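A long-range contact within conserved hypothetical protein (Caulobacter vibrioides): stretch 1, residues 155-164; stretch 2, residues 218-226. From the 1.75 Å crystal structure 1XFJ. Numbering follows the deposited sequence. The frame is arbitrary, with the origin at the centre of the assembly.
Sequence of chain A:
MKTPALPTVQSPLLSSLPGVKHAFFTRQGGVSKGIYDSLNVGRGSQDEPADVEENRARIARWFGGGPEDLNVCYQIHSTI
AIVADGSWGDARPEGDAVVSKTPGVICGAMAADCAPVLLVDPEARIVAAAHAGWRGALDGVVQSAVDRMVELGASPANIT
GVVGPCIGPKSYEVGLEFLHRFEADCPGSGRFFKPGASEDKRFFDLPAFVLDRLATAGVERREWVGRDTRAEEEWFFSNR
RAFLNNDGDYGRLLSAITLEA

Stretch 1 155-164: SPANITGVVG
Stretch 2 (218-226) GVERREWVG

Parallel strands pair through a staggered ladder, in which one residue of one strand donates to and accepts from the neighbours of its partner, and the contact between residues 155-164 and 218-226 is a compact example. Strand 160-163 and the strand that ends at 224 run in the same direction, their axes only 7° apart and 4.7 Å from each other at closest approach. Gly161 lies beside Arg222 (CA to CA 4.9 Å), Val162 beside Glu223 (CA to CA 5.1 Å) and Val163 beside Trp224 (CA to CA 4.5 Å), all with extended backbones.

The rungs follow from this register. Gly161 N donates to Arg221 O at 2.9 Å, and Gly161 O accepts a weak bond from Glu223 N at 3.4 Å. Two residues on, Val163 N reaches Glu223 O at 2.8 Å and Val163 O receives Val225 N at 3.0 Å. The carbonyls also meet CA-H groups: Arg222 CA sits 3.0 Å from Gly161 O, and Val162 CA 3.4 Å from Glu223 O.

The fit begins ahead of the ladder. Pro156, Ala157 and Asn158 form a short 3-10 segment, while Gly218 closes a helix in a Schellman motif with phi/psi of 90/5. A side chain on Gly218 would point toward the first stretch, its CB only 3.1 Å from Pro156 CB; the bare glycine leaves room for the proline, and at these backbone angles a CB would also be jammed against the carbonyl O of the preceding residue, which by itself calls for glycine. Pro156 O and Gly218 O, both acceptors, come within 3.2 Å without bonding each other. Nearby, one water bridges the stretches, donating to Pro156 O (3.0 Å) and Ile159 O (2.8 Å), although more acceptors are in reach than it has protons, and accepting from Glu220 N at 2.8 Å.

Val219, with chi1 t, is the bump that fits the next hollow. Its CG2 packs 4.0 Å from CG2 of Ile159 (chi1 m, chi2 t), while its CG1 lies 3.4 Å from Ile159 O and 3.6 Å from Gly161 N. Bare Gly161 leaves the space open: a CB there would sit a tight 3.4 Å from Val219 CG1. Arg222, p at chi1 and then extended through chi3, starts on the face to which a CB of Gly161 would point, the one shared by Val163 and Trp224, but its end leads away from the first stretch and turns back within its own, where NH1 donates to Val219 O at 2.9 Å.

Farther along, side chains alternate between faces. Val162 (t) and Glu223 (p) share one, with Val162 CG1 4.0 Å from Glu223 CG and 3.9 Å from CG1 of Val225 (m). Val163 (t) and Trp224 (chi1 t, chi2 42°) share the other, where Val163 CG1 touches Trp224 CD1 at 3.7 Å. The indole presents its edge to the first stretch, with Val163 O and Gly164 O near the ring plane, so that Trp224 NE1 donates to Gly164 O at 2.8 Å. Val225 CG2 meets the backbone of Gly164, 3.5 Å from its C atom, and completes the fit where the ladder ends.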

# COMPACT_ATOMS: atom_id res chain seq x y z
N SER A 155 -3.16 16.23 12.55
CA SER A 155 -4.30 16.08 13.45
C SER A 155 -5.16 14.95 12.90
O SER A 155 -5.64 15.03 11.76
CB SER A 155 -5.13 17.36 13.50
OG SER A 155 -6.35 17.13 14.19
N PRO A 156 -5.38 13.89 13.69
CA PRO A 156 -6.20 12.77 13.22
C PRO A 156 -7.49 13.22 12.52
O PRO A 156 -7.77 12.81 11.40
CB PRO A 156 -6.49 12.00 14.51
CG PRO A 156 -5.24 12.21 15.30
CD PRO A 156 -4.95 13.68 15.08
N ALA A 157 -8.26 14.06 13.19
CA ALA A 157 -9.53 14.54 12.66
C ALA A 157 -9.44 15.33 11.35
O ALA A 157 -10.47 15.70 10.79
CB ALA A 157 -10.25 15.38 13.71
N ASN A 158 -8.24 15.58 10.86
CA ASN A 158 -8.09 16.32 9.61
C ASN A 158 -7.39 15.49 8.54
O ASN A 158 -7.05 15.99 7.47
CB ASN A 158 -7.32 17.61 9.84
CG ASN A 158 -7.70 18.70 8.86
OD1 ASN A 158 -8.84 19.16 8.85
ND2 ASN A 158 -6.76 19.10 8.01
N ILE A 159 -7.18 14.21 8.84
CA ILE A 159 -6.50 13.32 7.90
C ILE A 159 -7.44 12.58 6.96
O ILE A 159 -8.53 12.16 7.35
CB ILE A 159 -5.66 12.25 8.67
CG1 ILE A 159 -4.47 12.93 9.36
CG2 ILE A 159 -5.18 11.17 7.70
CD1 ILE A 159 -3.73 12.01 10.32
N THR A 160 -7.02 12.45 5.70
CA THR A 160 -7.78 11.71 4.71
C THR A 160 -6.93 10.47 4.42
O THR A 160 -5.71 10.57 4.25
CB THR A 160 -7.98 12.51 3.40
OG1 THR A 160 -8.88 13.60 3.64
CG2 THR A 160 -8.56 11.63 2.30
N GLY A 161 -7.57 9.30 4.40
CA GLY A 161 -6.85 8.07 4.15
C GLY A 161 -7.57 7.21 3.13
O GLY A 161 -8.77 6.97 3.24
N VAL A 162 -6.83 6.75 2.13
CA VAL A 162 -7.41 5.93 1.07
C VAL A 162 -6.69 4.61 0.90
O VAL A 162 -5.46 4.55 0.85
CB VAL A 162 -7.37 6.68 -0.28
CG1 VAL A 162 -7.92 5.79 -1.38
CG2 VAL A 162 -8.16 7.97 -0.17
N VAL A 163 -7.47 3.54 0.81
CA VAL A 163 -6.93 2.20 0.62
C VAL A 163 -6.89 1.95 -0.89
O VAL A 163 -7.88 2.17 -1.58
CB VAL A 163 -7.82 1.14 1.30
CG1 VAL A 163 -7.19 -0.24 1.19
CG2 VAL A 163 -8.03 1.52 2.76
N GLY A 164 -5.76 1.48 -1.39
CA GLY A 164 -5.64 1.24 -2.82
C GLY A 164 -5.98 -0.17 -3.27
O GLY A 164 -6.62 -0.93 -2.54
N GLY A 218 -9.06 7.53 14.05
CA GLY A 218 -9.55 8.89 13.97
C GLY A 218 -9.65 9.47 12.57
O GLY A 218 -9.96 10.65 12.40
N VAL A 219 -9.38 8.66 11.55
CA VAL A 219 -9.45 9.12 10.16
C VAL A 219 -10.90 9.04 9.70
O VAL A 219 -11.42 7.96 9.43
CB VAL A 219 -8.55 8.25 9.25
CG1 VAL A 219 -8.61 8.75 7.82
CG2 VAL A 219 -7.12 8.29 9.77
N GLU A 220 -11.53 10.21 9.60
CA GLU A 220 -12.94 10.31 9.23
C GLU A 220 -13.25 10.34 7.73
O GLU A 220 -14.37 10.05 7.33
CB GLU A 220 -13.54 11.53 9.92
CG GLU A 220 -13.37 11.52 11.43
CD GLU A 220 -14.00 12.72 12.11
OE1 GLU A 220 -15.22 12.92 11.94
OE2 GLU A 220 -13.28 13.45 12.83
N ARG A 221 -12.27 10.72 6.92
CA ARG A 221 -12.44 10.78 5.47
C ARG A 221 -11.64 9.63 4.88
O ARG A 221 -10.41 9.68 4.84
CB ARG A 221 -11.93 12.12 4.94
CG ARG A 221 -12.70 13.30 5.49
CD ARG A 221 -11.99 14.62 5.21
NE ARG A 221 -12.82 15.74 5.64
CZ ARG A 221 -13.90 16.16 4.99
NH1 ARG A 221 -14.29 15.54 3.88
NH2 ARG A 221 -14.61 17.17 5.46
N ARG A 222 -12.34 8.61 4.42
CA ARG A 222 -11.67 7.43 3.90
C ARG A 222 -12.47 6.70 2.83
O ARG A 222 -13.67 6.94 2.65
CB ARG A 222 -11.42 6.47 5.06
CG ARG A 222 -12.69 6.16 5.84
CD ARG A 222 -12.44 5.33 7.09
NE ARG A 222 -13.70 4.90 7.69
CZ ARG A 222 -14.41 5.61 8.56
NH1 ARG A 222 -13.99 6.81 8.95
NH2 ARG A 222 -15.56 5.13 9.02
N GLU A 223 -11.79 5.80 2.12
CA GLU A 223 -12.43 4.99 1.09
C GLU A 223 -11.45 3.98 0.52
O GLU A 223 -10.24 4.10 0.69
CB GLU A 223 -12.95 5.86 -0.05
CG GLU A 223 -11.86 6.34 -0.99
CD GLU A 223 -12.33 6.49 -2.43
OE1 GLU A 223 -11.49 6.81 -3.29
OE2 GLU A 223 -13.53 6.28 -2.69
N TRP A 224 -12.00 2.97 -0.14
CA TRP A 224 -11.21 1.95 -0.82
C TRP A 224 -11.52 2.17 -2.29
O TRP A 224 -12.68 2.35 -2.66
CB TRP A 224 -11.64 0.54 -0.41
CG TRP A 224 -10.94 -0.53 -1.21
CD1 TRP A 224 -9.62 -0.56 -1.55
CD2 TRP A 224 -11.52 -1.74 -1.74
NE1 TRP A 224 -9.34 -1.69 -2.26
CE2 TRP A 224 -10.48 -2.44 -2.40
CE3 TRP A 224 -12.80 -2.29 -1.73
CZ2 TRP A 224 -10.69 -3.66 -3.04
CZ3 TRP A 224 -13.01 -3.52 -2.37
CH2 TRP A 224 -11.96 -4.19 -3.01
N VAL A 225 -10.48 2.17 -3.13
CA VAL A 225 -10.68 2.39 -4.57
C VAL A 225 -11.45 1.25 -5.23
O VAL A 225 -11.86 1.35 -6.39
CB VAL A 225 -9.34 2.59 -5.29
CG1 VAL A 225 -8.63 3.81 -4.72
CG2 VAL A 225 -8.47 1.35 -5.15
N GLY A 226 -11.63 0.16 -4.49
CA GLY A 226 -12.39 -0.97 -5.02
C GLY A 226 -11.83 -1.71 -6.22
O GLY A 226 -12.58 -2.09 -7.12
O HOH W 1 -10.14 12.63 9.64